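Local coordinates for aminopentol aminotransferase (Sphingopyxis macrogoltabida, PDB 6HBS), which transfers the amino group of aminopentol, hydrolysed fumonisin B1, to pyruvate with pyridoxal 5'-phosphate as cofactor, giving 2-keto-HFB1 and alanine, at residues G147-P150 against W151-P154; P196-E200 against V201-Q205. One frame throughout, in Å; residues are numbered along the deposited sequence.

Contact 1: G147-P150 against W151-P154; sequences GASP and WNTP
With CG of N152 set between its backbone N and carbonyl carbon (chi1 59°) and OD1 nearly eclipsing CA (chi2 7°), the side chain folds back over the turn and presents OD1 to S149 N. That bond, 2.9 Å from S149 N to N152 OD1, is weak because the N-H is badly aimed. The other end of the amide reaches S149 through water 2, which accepts from N152 ND2 (3.0 Å) and lies 2.7 Å from S149 OG. ND2 also sits above one face of the W151 ring, toward its rim. S149 CB meets W151 CD1 obliquely at 3.7 Å.

The backbone here illustrates how one carbonyl can organise a tight reversal. P150 and W151 adopt type I beta-turn angles, and S149 O receives N152 N at 3.0 Å from above the carbonyl plane, while T153 N, at 2.8 Å from the same S149 O, comes in nearly along the C=O axis. This loop follows strand 137-141 of the large, PLP-binding domain of a fold type I aminotransferase. Replaced by an alanine, N152 would lose its amide, which would probably leave S149 N without its side-chain acceptor and take from water 2 its N152 ND2 partner.

At the cofactor end, G147 touches PLP; its backbone angles would jam any side chain against the preceding carbonyl oxygen. Water 1 donates to both G147 O and N152 O, tying G147 to N152 across the turn. T153 CG2 rests 3.4 Å from S149 O, while T153 OG1 is hydrogen-bonded to the carbonyl of F283 in the second subunit.

Contact 2: P196-E200 against V201-Q205; sequences PFRHE and VFEDQ
R198 lays the NE side of its guanidinium against the carboxylate of E203, a side-on salt bridge that spans the two arms of a short beta hairpin. Strand 197-198 runs antiparallel to 206-207, and the chain reverses through a type II turn from E200 to E203, where F202 takes the positive phi that this turn requires. R198 leaves its backbone with CG anti to N (chi1 -176°) and then bends at chi2, while E203 extends to meet it. The two flat groups are twisted 53° apart, so the grip is uneven: R198 NE reaches E203 OE1 (3.0 Å) from above the carboxylate plane, but R198 NH2 meets the syn lone pair of E203 OE2 at 3.1 Å. E200 CG lies over one guanidinium face, and R198 NH1 is hydrogen-bonded to the carbonyl of K142.

Away from the turn, H199, which touches PLP, places CD2 over the centre of the F197 ring. Q205 turns its amide nearly perpendicular to that ring and brings OE1 to its edge, 3.8 Å from F197 CE2. NE2 of Q205 is held by the carbonyl of M344, whereas OE1 is buried with no hydrogen-bond partner in the model, 3.1 Å from H199 CB. Beside it the backbones meet in a bent CA-H...O contact, Q205 CA to R198 O 3.2 Å.

The two contacts show how separate local turns can serve one cofactor site. Contact 1 closes before contact 2 opens along the chain; their centres lie about 17 Å apart and their nearest atoms about 7 Å. They converge on PLP: G147 of contact 1 and the side chain of H199 in contact 2 each lie about 4 Å from it. The side chain of K258, probably the lysine that carries the cofactor, as in relatives, is about 7 Å from G147 and about 8 Å from that of H199. Y145 connects the two: P154 packs on it, and E200 OE1 is hydrogen-bonded to its backbone N. Contact 1 also meets the second subunit, whereas contact 2 stays within its own chain.

Contact 1: G147-P150 against W151-P154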
loop_
_atom_site.group_PDB
_atom_site.type_symbol
_atom_site.label_atom_id
_atom_site.label_comp_id
_atom_site.label_asym_id
_atom_site.label_seq_id
_atom_site.Cartn_x
_atom_site.Cartn_y
_atom_site.Cartn_z
ATOM N N GLY A 147 10.811 -0.491 -6.639
ATOM C CA GLY A 147 9.821 0.260 -5.862
ATOM C C GLY A 147 10.305 1.673 -5.632
ATOM O O GLY A 147 11.322 2.091 -6.216
ATOM N N ALA A 148 9.591 2.415 -4.780
ATOM C CA ALA A 148 9.946 3.794 -4.539
ATOM C C ALA A 148 10.114 4.062 -3.038
ATOM O O ALA A 148 9.740 5.130 -2.545
ATOM C CB ALA A 148 8.910 4.700 -5.173
ATOM N N SER A 149 10.697 3.088 -2.336
ATOM C CA SER A 149 11.083 3.226 -0.916
ATOM C C SER A 149 12.426 3.970 -0.801
ATOM O O SER A 149 13.190 4.087 -1.763
ATOM C CB SER A 149 11.133 1.861 -0.225
ATOM O OG SER A 149 9.931 1.128 -0.425
ATOM N N PRO A 150 12.808 4.490 0.394
ATOM C CA PRO A 150 14.098 5.169 0.517
ATOM C C PRO A 150 15.266 4.292 0.036
ATOM O O PRO A 150 16.219 4.831 -0.551
ATOM C CB PRO A 150 14.171 5.533 2.016
ATOM C CG PRO A 150 12.696 5.662 2.420
ATOM C CD PRO A 150 11.987 4.572 1.620
ATOM N N TRP A 151 15.201 2.967 0.234
ATOM C CA TRP A 151 16.349 2.097 -0.145
ATOM C C TRP A 151 16.506 1.951 -1.660
ATOM O O TRP A 151 17.575 1.528 -2.103
ATOM C CB TRP A 151 16.322 0.706 0.511
ATOM C CG TRP A 151 15.259 -0.262 0.074
ATOM C CD1 TRP A 151 13.973 -0.325 0.539
ATOM C CD2 TRP A 151 15.391 -1.342 -0.875
ATOM N NE1 TRP A 151 13.298 -1.356 -0.059
ATOM C CE2 TRP A 151 14.140 -2.009 -0.917
ATOM C CE3 TRP A 151 16.436 -1.831 -1.677
ATOM C CZ2 TRP A 151 13.907 -3.117 -1.733
ATOM C CZ3 TRP A 151 16.207 -2.946 -2.466
ATOM C CH2 TRP A 151 14.951 -3.570 -2.510
ATOM N N ASN A 152 15.454 2.217 -2.443
ATOM C CA ASN A 152 15.522 1.829 -3.860
ATOM C C ASN A 152 14.929 2.876 -4.816
ATOM O O ASN A 152 15.028 2.678 -6.010
ATOM C CB ASN A 152 14.885 0.451 -4.105
ATOM C CG ASN A 152 13.417 0.377 -3.705
ATOM O OD1 ASN A 152 12.808 1.395 -3.359
ATOM N ND2 ASN A 152 12.853 -0.830 -3.705
ATOM N N THR A 153 14.345 3.979 -4.334
ATOM C CA THR A 153 13.706 4.953 -5.240
ATOM C C THR A 153 14.761 5.491 -6.222
ATOM O O THR A 153 15.909 5.790 -5.826
ATOM C CB THR A 153 12.986 6.060 -4.459
ATOM O OG1 THR A 153 12.346 6.948 -5.375
ATOM C CG2 THR A 153 13.914 6.887 -3.588
ATOM N N PRO A 154 14.405 5.623 -7.528
ATOM C CA PRO A 154 15.364 6.033 -8.563
ATOM C C PRO A 154 15.750 7.517 -8.558
ATOM O O PRO A 154 16.724 7.883 -9.214
ATOM C CB PRO A 154 14.631 5.737 -9.883
ATOM C CG PRO A 154 13.144 5.864 -9.520
ATOM C CD PRO A 154 13.063 5.343 -8.095
HETATM O O HOH W 1 13.511 1.070 -7.330
HETATM O O HOH W 2 10.446 -1.056 -1.984
#

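Contact 2: P196-E200 against V201-Q205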
loop_
_atom_site.group_PDB
_atom_site.type_symbol
_atom_site.label_atom_id
_atom_site.label_comp_id
_atom_site.label_asym_id
_atom_site.label_seq_id
_atom_site.Cartn_x
_atom_site.Cartn_y
_atom_site.Cartn_z
ATOM N N PRO A 196 13.066 -10.501 -13.805
ATOM C CA PRO A 196 13.241 -11.686 -14.636
ATOM C C PRO A 196 13.704 -11.374 -16.064
ATOM O O PRO A 196 14.197 -12.268 -16.724
ATOM C CB PRO A 196 11.874 -12.373 -14.638
ATOM C CG PRO A 196 10.894 -11.271 -14.300
ATOM C CD PRO A 196 11.643 -10.220 -13.515
ATOM N N PHE A 197 13.562 -10.124 -16.498
ATOM C CA PHE A 197 14.308 -9.595 -17.649
ATOM C C PHE A 197 14.604 -8.119 -17.370
ATOM O O PHE A 197 14.137 -7.564 -16.344
ATOM C CB PHE A 197 13.570 -9.873 -18.966
ATOM C CG PHE A 197 12.193 -9.290 -19.138
ATOM C CD1 PHE A 197 11.065 -9.969 -18.693
ATOM C CD2 PHE A 197 12.026 -8.089 -19.819
ATOM C CE1 PHE A 197 9.797 -9.434 -18.898
ATOM C CE2 PHE A 197 10.757 -7.552 -20.018
ATOM C CZ PHE A 197 9.646 -8.216 -19.543
ATOM N N ARG A 198 15.375 -7.471 -18.255
ATOM C CA ARG A 198 15.665 -6.069 -18.118
ATOM C C ARG A 198 14.476 -5.279 -18.668
ATOM O O ARG A 198 14.199 -5.326 -19.894
ATOM C CB ARG A 198 16.944 -5.689 -18.869
ATOM C CG ARG A 198 17.355 -4.236 -18.681
ATOM C CD ARG A 198 17.822 -3.978 -17.261
ATOM N NE ARG A 198 18.337 -2.627 -17.121
ATOM C CZ ARG A 198 18.891 -2.145 -16.018
ATOM N NH1 ARG A 198 18.835 -2.837 -14.882
ATOM N NH2 ARG A 198 19.507 -0.978 -16.086
ATOM N N HIS A 199 13.761 -4.581 -17.770
ATOM C CA HIS A 199 12.567 -3.813 -18.117
ATOM C C HIS A 199 12.620 -2.456 -17.415
ATOM O O HIS A 199 12.039 -2.277 -16.333
ATOM C CB HIS A 199 11.266 -4.612 -17.883
ATOM C CG HIS A 199 11.089 -5.283 -16.550
ATOM N ND1 HIS A 199 11.173 -4.607 -15.342
ATOM C CD2 HIS A 199 10.726 -6.549 -16.241
ATOM C CE1 HIS A 199 10.918 -5.459 -14.356
ATOM N NE2 HIS A 199 10.617 -6.653 -14.876
ATOM N N GLU A 200 13.343 -1.506 -18.028
ATOM C CA GLU A 200 13.521 -0.178 -17.431
ATOM C C GLU A 200 13.259 0.916 -18.459
ATOM O O GLU A 200 13.406 0.697 -19.668
ATOM C CB GLU A 200 14.933 -0.038 -16.848
ATOM C CG GLU A 200 15.250 -1.106 -15.803
ATOM C CD GLU A 200 14.338 -1.109 -14.582
ATOM O OE1 GLU A 200 14.189 -2.178 -13.932
ATOM O OE2 GLU A 200 13.807 -0.052 -14.262
ATOM N N VAL A 201 12.984 2.115 -17.933
ATOM C CA VAL A 201 12.662 3.284 -18.731
ATOM C C VAL A 201 13.884 3.783 -19.510
ATOM O O VAL A 201 15.015 3.676 -19.067
ATOM C CB VAL A 201 12.041 4.420 -17.898
ATOM C CG1 VAL A 201 10.703 3.974 -17.318
ATOM C CG2 VAL A 201 13.001 4.929 -16.821
ATOM N N PHE A 202 13.597 4.344 -20.693
ATOM C CA PHE A 202 14.590 4.978 -21.567
ATOM C C PHE A 202 15.695 4.005 -21.977
ATOM O O PHE A 202 16.733 4.438 -22.446
ATOM C CB PHE A 202 15.190 6.221 -20.895
ATOM C CG PHE A 202 14.216 7.358 -20.742
ATOM C CD1 PHE A 202 13.882 8.146 -21.833
ATOM C CD2 PHE A 202 13.602 7.614 -19.529
ATOM C CE1 PHE A 202 12.992 9.197 -21.692
ATOM C CE2 PHE A 202 12.694 8.650 -19.387
ATOM C CZ PHE A 202 12.386 9.430 -20.474
ATOM N N GLU A 203 15.465 2.700 -21.856
ATOM C CA GLU A 203 16.489 1.724 -22.136
ATOM C C GLU A 203 15.850 0.533 -22.865
ATOM O O GLU A 203 14.712 0.129 -22.544
ATOM C CB GLU A 203 17.167 1.338 -20.815
ATOM C CG GLU A 203 18.252 0.286 -20.961
ATOM C CD GLU A 203 18.837 -0.194 -19.631
ATOM O OE1 GLU A 203 19.383 -1.316 -19.598
ATOM O OE2 GLU A 203 18.720 0.550 -18.636
ATOM N N ASP A 204 16.589 -0.026 -23.834
ATOM C CA ASP A 204 16.187 -1.230 -24.547
ATOM C C ASP A 204 16.059 -2.354 -23.527
ATOM O O ASP A 204 16.808 -2.417 -22.531
ATOM C CB ASP A 204 17.156 -1.613 -25.678
ATOM C CG ASP A 204 17.219 -0.598 -26.825
ATOM O OD1 ASP A 204 16.168 -0.086 -27.253
ATOM O OD2 ASP A 204 18.336 -0.298 -27.279
ATOM N N GLN A 205 15.051 -3.198 -23.750
ATOM C CA GLN A 205 14.821 -4.380 -22.938
ATOM C C GLN A 205 15.702 -5.530 -23.449
ATOM O O GLN A 205 16.190 -5.507 -24.582
ATOM C CB GLN A 205 13.337 -4.744 -22.932
ATOM C CG GLN A 205 12.502 -3.647 -22.305
ATOM C CD GLN A 205 11.095 -4.078 -21.959
ATOM O OE1 GLN A 205 10.655 -3.865 -20.832
ATOM N NE2 GLN A 205 10.380 -4.649 -22.931
HETATM O O HOH W 3 15.112 -1.661 -20.324
HETATM O O HOH W 4 12.964 2.189 -14.985
#